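Side-chain contacts in outer membrane protein Omp121 (Bacteroides thetaiotaomicron, PDB 5FQ8), which probably imports nutrients across the bacterial outer membrane as a TonB-dependent, plug-and-barrel receptor: residues 666-671 / 725-730; 762-767 / 962-967. All coordinates share one frame; numbering follows the deposited sequence.

Interaction 1. Residues 666-671 / 725-730; sequences SYYNRN and TKNWSK
Tyr668 and Asn727 meet because their first torsions bring both side chains together across strand 697-712, which separates their own strands. In Tyr668, CG stands between the backbone N and the carbonyl carbon (chi1 58°), which sends the ring out over the sheet surface in the direction of residues 725-730. Asn727 has CG opposite its backbone N (chi1 -175°), and the amide is thereby carried forward to meet the phenol. The CA atoms of Tyr668 and Asn727 are 9.2 Å apart, a separation that the two side chains span together. The phenol makes the junction at its end: Tyr668 OH donates a hydrogen bond of 2.8 Å to Asn727 OD1. The angle at the acceptor, C=O to donor, is 117°, with the hydroxyl slightly tilted from the carbonyl plane. Ring and amide are nearly coplanar although the two side chains cross at about a right angle, so OD1 approaches the ring edge and not a face, with Tyr668 CE1 3.3 Å from Asn727 OD1. The other half of the amide is also engaged: Asn727 ND2 is hydrogen-bonded to Asn699 OD1, which should keep the amide from turning over and leave OD1 directed at the phenol. Between the two segments runs strand 697-712, where Gly701 pairs with the backbone of Tyr668; the tyrosine therefore reaches across an intervening strand of the antiparallel barrel. On its far side strand 661-680 pairs with strand 643-656, whose Glu647 touches Tyr668, while nearby Thr725 and Arg670 bond to Gly70 and Ala158 of the plug, placing this contact on the barrel's inner wall.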
loop_
_atom_site.group_PDB
_atom_site.type_symbol
_atom_site.label_atom_id
_atom_site.label_comp_id
_atom_site.label_asym_id
_atom_site.label_seq_id
_atom_site.Cartn_x
_atom_site.Cartn_y
_atom_site.Cartn_z
ATOM N N SER B 666 -2.320 52.092 -14.692
ATOM C CA SER B 666 -3.072 51.218 -15.575
ATOM C C SER B 666 -4.493 51.055 -15.062
ATOM O O SER B 666 -4.725 51.011 -13.853
ATOM C CB SER B 666 -2.395 49.871 -15.695
ATOM O OG SER B 666 -1.083 50.043 -16.182
ATOM N N TYR B 667 -5.440 50.992 -15.994
ATOM C CA TYR B 667 -6.840 50.708 -15.704
ATOM C C TYR B 667 -7.269 49.536 -16.567
ATOM O O TYR B 667 -7.165 49.603 -17.792
ATOM C CB TYR B 667 -7.727 51.914 -15.996
ATOM C CG TYR B 667 -7.534 53.087 -15.072
ATOM C CD1 TYR B 667 -8.241 53.179 -13.886
ATOM C CD2 TYR B 667 -6.664 54.125 -15.400
ATOM C CE1 TYR B 667 -8.077 54.251 -13.048
ATOM C CE2 TYR B 667 -6.494 55.206 -14.564
ATOM C CZ TYR B 667 -7.202 55.260 -13.389
ATOM O OH TYR B 667 -7.043 56.323 -12.544
ATOM N N TYR B 668 -7.761 48.478 -15.937
ATOM C CA TYR B 668 -8.050 47.229 -16.628
ATOM C C TYR B 668 -9.452 46.738 -16.320
ATOM O O TYR B 668 -10.001 46.981 -15.246
ATOM C CB TYR B 668 -7.066 46.148 -16.250
ATOM C CG TYR B 668 -7.033 45.860 -14.781
ATOM C CD1 TYR B 668 -7.895 44.942 -14.209
ATOM C CD2 TYR B 668 -6.121 46.486 -13.969
ATOM C CE1 TYR B 668 -7.853 44.677 -12.872
ATOM C CE2 TYR B 668 -6.073 46.230 -12.637
ATOM C CZ TYR B 668 -6.940 45.332 -12.094
ATOM O OH TYR B 668 -6.859 45.094 -10.758
ATOM N N ASN B 669 -10.006 46.002 -17.271
ATOM C CA ASN B 669 -11.342 45.433 -17.150
ATOM C C ASN B 669 -11.293 44.034 -17.751
ATOM O O ASN B 669 -11.242 43.888 -18.973
ATOM C CB ASN B 669 -12.364 46.321 -17.851
ATOM C CG ASN B 669 -13.728 45.692 -17.932
ATOM O OD1 ASN B 669 -14.519 45.802 -17.012
ATOM N ND2 ASN B 669 -14.016 45.042 -19.047
ATOM N N ARG B 670 -11.315 43.016 -16.893
ATOM C CA ARG B 670 -11.043 41.627 -17.256
ATOM C C ARG B 670 -12.294 40.783 -17.066
ATOM O O ARG B 670 -12.886 40.799 -15.984
ATOM C CB ARG B 670 -9.913 41.084 -16.379
ATOM C CG ARG B 670 -9.177 39.890 -16.874
ATOM C CD ARG B 670 -8.251 39.439 -15.763
ATOM N NE ARG B 670 -6.971 38.910 -16.229
ATOM C CZ ARG B 670 -5.917 39.658 -16.522
ATOM N NH1 ARG B 670 -5.994 40.964 -16.417
ATOM N NH2 ARG B 670 -4.795 39.101 -16.932
ATOM N N ASN B 671 -12.690 40.038 -18.102
ATOM C CA ASN B 671 -13.844 39.133 -18.031
ATOM C C ASN B 671 -13.423 37.748 -18.492
ATOM O O ASN B 671 -13.120 37.554 -19.670
ATOM C CB ASN B 671 -15.016 39.631 -18.883
ATOM C CG ASN B 671 -15.809 40.730 -18.205
ATOM O OD1 ASN B 671 -15.794 41.876 -18.639
ATOM N ND2 ASN B 671 -16.502 40.388 -17.134
ATOM N N THR B 725 -2.514 49.195 -5.731
ATOM C CA THR B 725 -3.401 48.286 -6.449
ATOM C C THR B 725 -4.764 48.270 -5.779
ATOM O O THR B 725 -4.856 48.101 -4.561
ATOM C CB THR B 725 -2.849 46.850 -6.480
ATOM O OG1 THR B 725 -1.541 46.812 -7.062
ATOM C CG2 THR B 725 -3.761 45.955 -7.279
ATOM N N LYS B 726 -5.819 48.423 -6.568
ATOM C CA LYS B 726 -7.184 48.231 -6.082
ATOM C C LYS B 726 -7.934 47.431 -7.129
ATOM O O LYS B 726 -8.124 47.909 -8.247
ATOM C CB LYS B 726 -7.878 49.562 -5.808
ATOM C CG LYS B 726 -9.150 49.456 -4.993
ATOM C CD LYS B 726 -9.715 50.813 -4.654
ATOM C CE LYS B 726 -11.041 50.703 -3.954
ATOM N NZ LYS B 726 -11.417 51.948 -3.249
ATOM N N ASN B 727 -8.342 46.215 -6.775
ATOM C CA ASN B 727 -9.037 45.320 -7.690
ATOM C C ASN B 727 -10.473 45.122 -7.244
ATOM O O ASN B 727 -10.742 44.933 -6.057
ATOM C CB ASN B 727 -8.340 43.964 -7.791
ATOM C CG ASN B 727 -8.974 43.063 -8.840
ATOM O OD1 ASN B 727 -8.871 43.321 -10.033
ATOM N ND2 ASN B 727 -9.626 41.995 -8.395
ATOM N N TRP B 728 -11.383 45.155 -8.205
ATOM C CA TRP B 728 -12.792 44.869 -7.967
ATOM C C TRP B 728 -13.113 43.493 -8.547
ATOM O O TRP B 728 -13.044 43.291 -9.763
ATOM C CB TRP B 728 -13.682 45.944 -8.583
ATOM C CG TRP B 728 -13.871 47.183 -7.750
ATOM C CD1 TRP B 728 -14.833 47.410 -6.812
ATOM C CD2 TRP B 728 -13.092 48.378 -7.817
ATOM N NE1 TRP B 728 -14.696 48.672 -6.287
ATOM C CE2 TRP B 728 -13.631 49.283 -6.888
ATOM C CE3 TRP B 728 -11.983 48.769 -8.568
ATOM C CZ2 TRP B 728 -13.096 50.539 -6.688
ATOM C CZ3 TRP B 728 -11.460 50.016 -8.371
ATOM C CH2 TRP B 728 -12.010 50.886 -7.439
ATOM N N SER B 729 -13.471 42.556 -7.677
ATOM C CA SER B 729 -13.777 41.183 -8.055
ATOM C C SER B 729 -15.275 40.973 -8.083
ATOM O O SER B 729 -15.976 41.369 -7.154
ATOM C CB SER B 729 -13.159 40.202 -7.061
ATOM O OG SER B 729 -13.396 38.875 -7.449
ATOM N N LYS B 730 -15.771 40.336 -9.134
ATOM C CA LYS B 730 -17.196 40.014 -9.153
ATOM C C LYS B 730 -17.456 38.861 -10.104
ATOM O O LYS B 730 -17.351 39.034 -11.318
ATOM C CB LYS B 730 -18.016 41.229 -9.548
ATOM C CG LYS B 730 -19.518 41.025 -9.477
ATOM C CD LYS B 730 -20.256 42.206 -10.090
ATOM C CE LYS B 730 -21.629 42.400 -9.482
ATOM N NZ LYS B 730 -22.488 43.266 -10.301
#

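Interaction 2. Residues 762-767 / 962-967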
loop_
_atom_site.group_PDB
_atom_site.type_symbol
_atom_site.label_atom_id
_atom_site.label_comp_id
_atom_site.label_asym_id
_atom_site.label_seq_id
_atom_site.Cartn_x
_atom_site.Cartn_y
_atom_site.Cartn_z
ATOM N N GLY B 762 -15.191 34.306 -3.474
ATOM C CA GLY B 762 -14.784 33.942 -2.135
ATOM C C GLY B 762 -15.641 34.501 -1.028
ATOM O O GLY B 762 -15.109 34.956 -0.022
ATOM N N VAL B 763 -16.963 34.448 -1.175
ATOM C CA VAL B 763 -17.856 34.931 -0.133
ATOM C C VAL B 763 -17.901 33.941 1.015
ATOM O O VAL B 763 -17.972 32.730 0.805
ATOM C CB VAL B 763 -19.255 35.161 -0.710
ATOM C CG1 VAL B 763 -20.202 35.563 0.386
ATOM C CG2 VAL B 763 -19.194 36.221 -1.760
ATOM N N PHE B 764 -17.864 34.449 2.241
ATOM C CA PHE B 764 -17.943 33.614 3.434
ATOM C C PHE B 764 -19.342 33.647 4.016
ATOM O O PHE B 764 -19.973 34.703 4.065
ATOM C CB PHE B 764 -16.985 34.078 4.518
ATOM C CG PHE B 764 -15.595 33.602 4.349
ATOM C CD1 PHE B 764 -15.192 32.416 4.911
ATOM C CD2 PHE B 764 -14.683 34.357 3.658
ATOM C CE1 PHE B 764 -13.914 31.986 4.782
ATOM C CE2 PHE B 764 -13.407 33.949 3.535
ATOM C CZ PHE B 764 -13.012 32.749 4.098
ATOM N N LYS B 765 -19.812 32.485 4.466
ATOM C CA LYS B 765 -20.994 32.358 5.303
ATOM C C LYS B 765 -20.598 31.678 6.603
ATOM O O LYS B 765 -19.760 30.786 6.612
ATOM C CB LYS B 765 -22.081 31.563 4.608
ATOM C CG LYS B 765 -22.698 32.235 3.419
ATOM C CD LYS B 765 -23.808 31.402 2.867
ATOM C CE LYS B 765 -24.497 32.076 1.712
ATOM N NZ LYS B 765 -25.628 31.251 1.212
ATOM N N ALA B 766 -21.190 32.112 7.704
ATOM C CA ALA B 766 -20.849 31.556 9.004
ATOM C C ALA B 766 -22.005 31.791 9.959
ATOM O O ALA B 766 -22.853 32.648 9.725
ATOM C CB ALA B 766 -19.556 32.169 9.536
ATOM N N GLN B 767 -22.039 31.017 11.038
ATOM C CA GLN B 767 -23.178 31.087 11.947
ATOM C C GLN B 767 -23.099 32.346 12.802
ATOM O O GLN B 767 -22.100 32.592 13.479
ATOM C CB GLN B 767 -23.289 29.835 12.822
ATOM C CG GLN B 767 -22.159 29.548 13.767
ATOM C CD GLN B 767 -22.613 28.870 15.038
ATOM O OE1 GLN B 767 -23.753 28.470 15.155
ATOM N NE2 GLN B 767 -21.721 28.750 15.999
ATOM N N GLY B 962 -6.736 28.161 -0.995
ATOM C CA GLY B 962 -5.970 28.579 0.158
ATOM C C GLY B 962 -6.527 29.820 0.826
ATOM O O GLY B 962 -6.306 30.043 2.022
ATOM N N ASN B 963 -7.268 30.631 0.079
ATOM C CA ASN B 963 -7.787 31.866 0.630
ATOM C C ASN B 963 -8.809 31.634 1.725
ATOM O O ASN B 963 -9.159 32.585 2.422
ATOM C CB ASN B 963 -8.394 32.715 -0.480
ATOM C CG ASN B 963 -7.343 33.464 -1.274
ATOM O OD1 ASN B 963 -6.393 33.987 -0.715
ATOM N ND2 ASN B 963 -7.505 33.509 -2.584
ATOM N N TYR B 964 -9.269 30.402 1.911
ATOM C CA TYR B 964 -10.274 30.132 2.923
ATOM C C TYR B 964 -9.764 30.465 4.310
ATOM O O TYR B 964 -10.532 30.918 5.168
ATOM C CB TYR B 964 -10.699 28.670 2.846
ATOM C CG TYR B 964 -11.536 28.208 4.001
ATOM C CD1 TYR B 964 -10.945 27.758 5.169
ATOM C CD2 TYR B 964 -12.909 28.217 3.919
ATOM C CE1 TYR B 964 -11.690 27.348 6.218
ATOM C CE2 TYR B 964 -13.669 27.801 4.967
ATOM C CZ TYR B 964 -13.053 27.364 6.115
ATOM O OH TYR B 964 -13.795 26.947 7.182
ATOM N N GLY B 965 -8.499 30.214 4.570
ATOM C CA GLY B 965 -7.986 30.492 5.884
ATOM C C GLY B 965 -6.828 29.595 6.230
ATOM O O GLY B 965 -6.251 28.939 5.377
ATOM N N GLU B 966 -6.503 29.619 7.509
ATOM C CA GLU B 966 -5.380 28.897 8.076
ATOM C C GLU B 966 -5.924 27.925 9.101
ATOM O O GLU B 966 -6.788 28.289 9.896
ATOM C CB GLU B 966 -4.397 29.855 8.735
ATOM C CG GLU B 966 -3.852 29.368 10.063
ATOM C CD GLU B 966 -4.635 29.904 11.225
ATOM O OE1 GLU B 966 -5.402 30.839 11.005
ATOM O OE2 GLU B 966 -4.500 29.396 12.346
ATOM N N TYR B 967 -5.427 26.695 9.094
ATOM C CA TYR B 967 -5.985 25.654 9.941
ATOM C C TYR B 967 -4.940 25.209 10.957
ATOM O O TYR B 967 -4.501 24.066 10.963
ATOM C CB TYR B 967 -6.513 24.491 9.106
ATOM C CG TYR B 967 -7.669 23.839 9.801
ATOM C CD1 TYR B 967 -8.901 24.458 9.848
ATOM C CD2 TYR B 967 -7.513 22.643 10.476
ATOM C CE1 TYR B 967 -9.953 23.887 10.507
ATOM C CE2 TYR B 967 -8.561 22.071 11.139
ATOM C CZ TYR B 967 -9.777 22.705 11.150
ATOM O OH TYR B 967 -10.836 22.157 11.801
#
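The ring of Phe764 turns its edge to residues 962-967, and the main-chain carbonyl of Tyr964 lies there, close to the ring plane. Phe764 CZ is 3.3 Å from Tyr964 O, and the carbonyl of Asn963 stands near the same plane at longer range, with Phe764 CZ 4.2 Å from Asn963 O. The two aromatic rings meet obliquely, their centroids 5.8 Å apart and their planes at 42°, so the pair is neither stacked nor T-shaped. Its nearest carbons are Phe764 CE1 and Tyr964 CD2, at 4.0 Å. In Phe764, CG lies opposite the carbonyl carbon (chi1 -82°), a setting that extends the ring from strand 763-766 to the 3-10 turn of 962-964. Met753 of strand 752-756 touches both aromatic side chains, and Leu899 and Val828 also pack on Phe764. Tyr964 has further anchors: its hydroxyl is hydrogen-bonded to Thr751 O and its ring makes an edge-to-face pair with Tyr745. An alanine at Phe764 would remove the ring that reaches the turn and would probably leave a gap beside Met753 and Leu899, with Tyr964 losing its oblique aromatic neighbour. The small antiparallel sheet containing strand 763-766 is thus joined to the 962-964 turn by buried apolar packing, to which the ring's C-H edge near the carbonyl oxygens may add a weak electrostatic term; the contact depends on the fit of the side chains, with no hydrogen bond between the segments.

Interaction 1 comes first along the chain and closes before interaction 2 opens. Their centres are 22 Å apart and their nearest atoms about 6 Å, without touching. Interaction 1 belongs to the barrel wall, joining strands 661-680 and 716-731. Interaction 2 lies in the long connections between barrel strands: 762-767 follows strand 716-731 and precedes strand 802-812, whereas 962-967 lies between strands 928-941 and 973-983. A weak hydrogen bond between Ser729 OG and Val761 N, just before 762-767, links the neighbourhoods. One contact thus ties strands within the barrel, and the other packs two separate inter-strand excursions against each other.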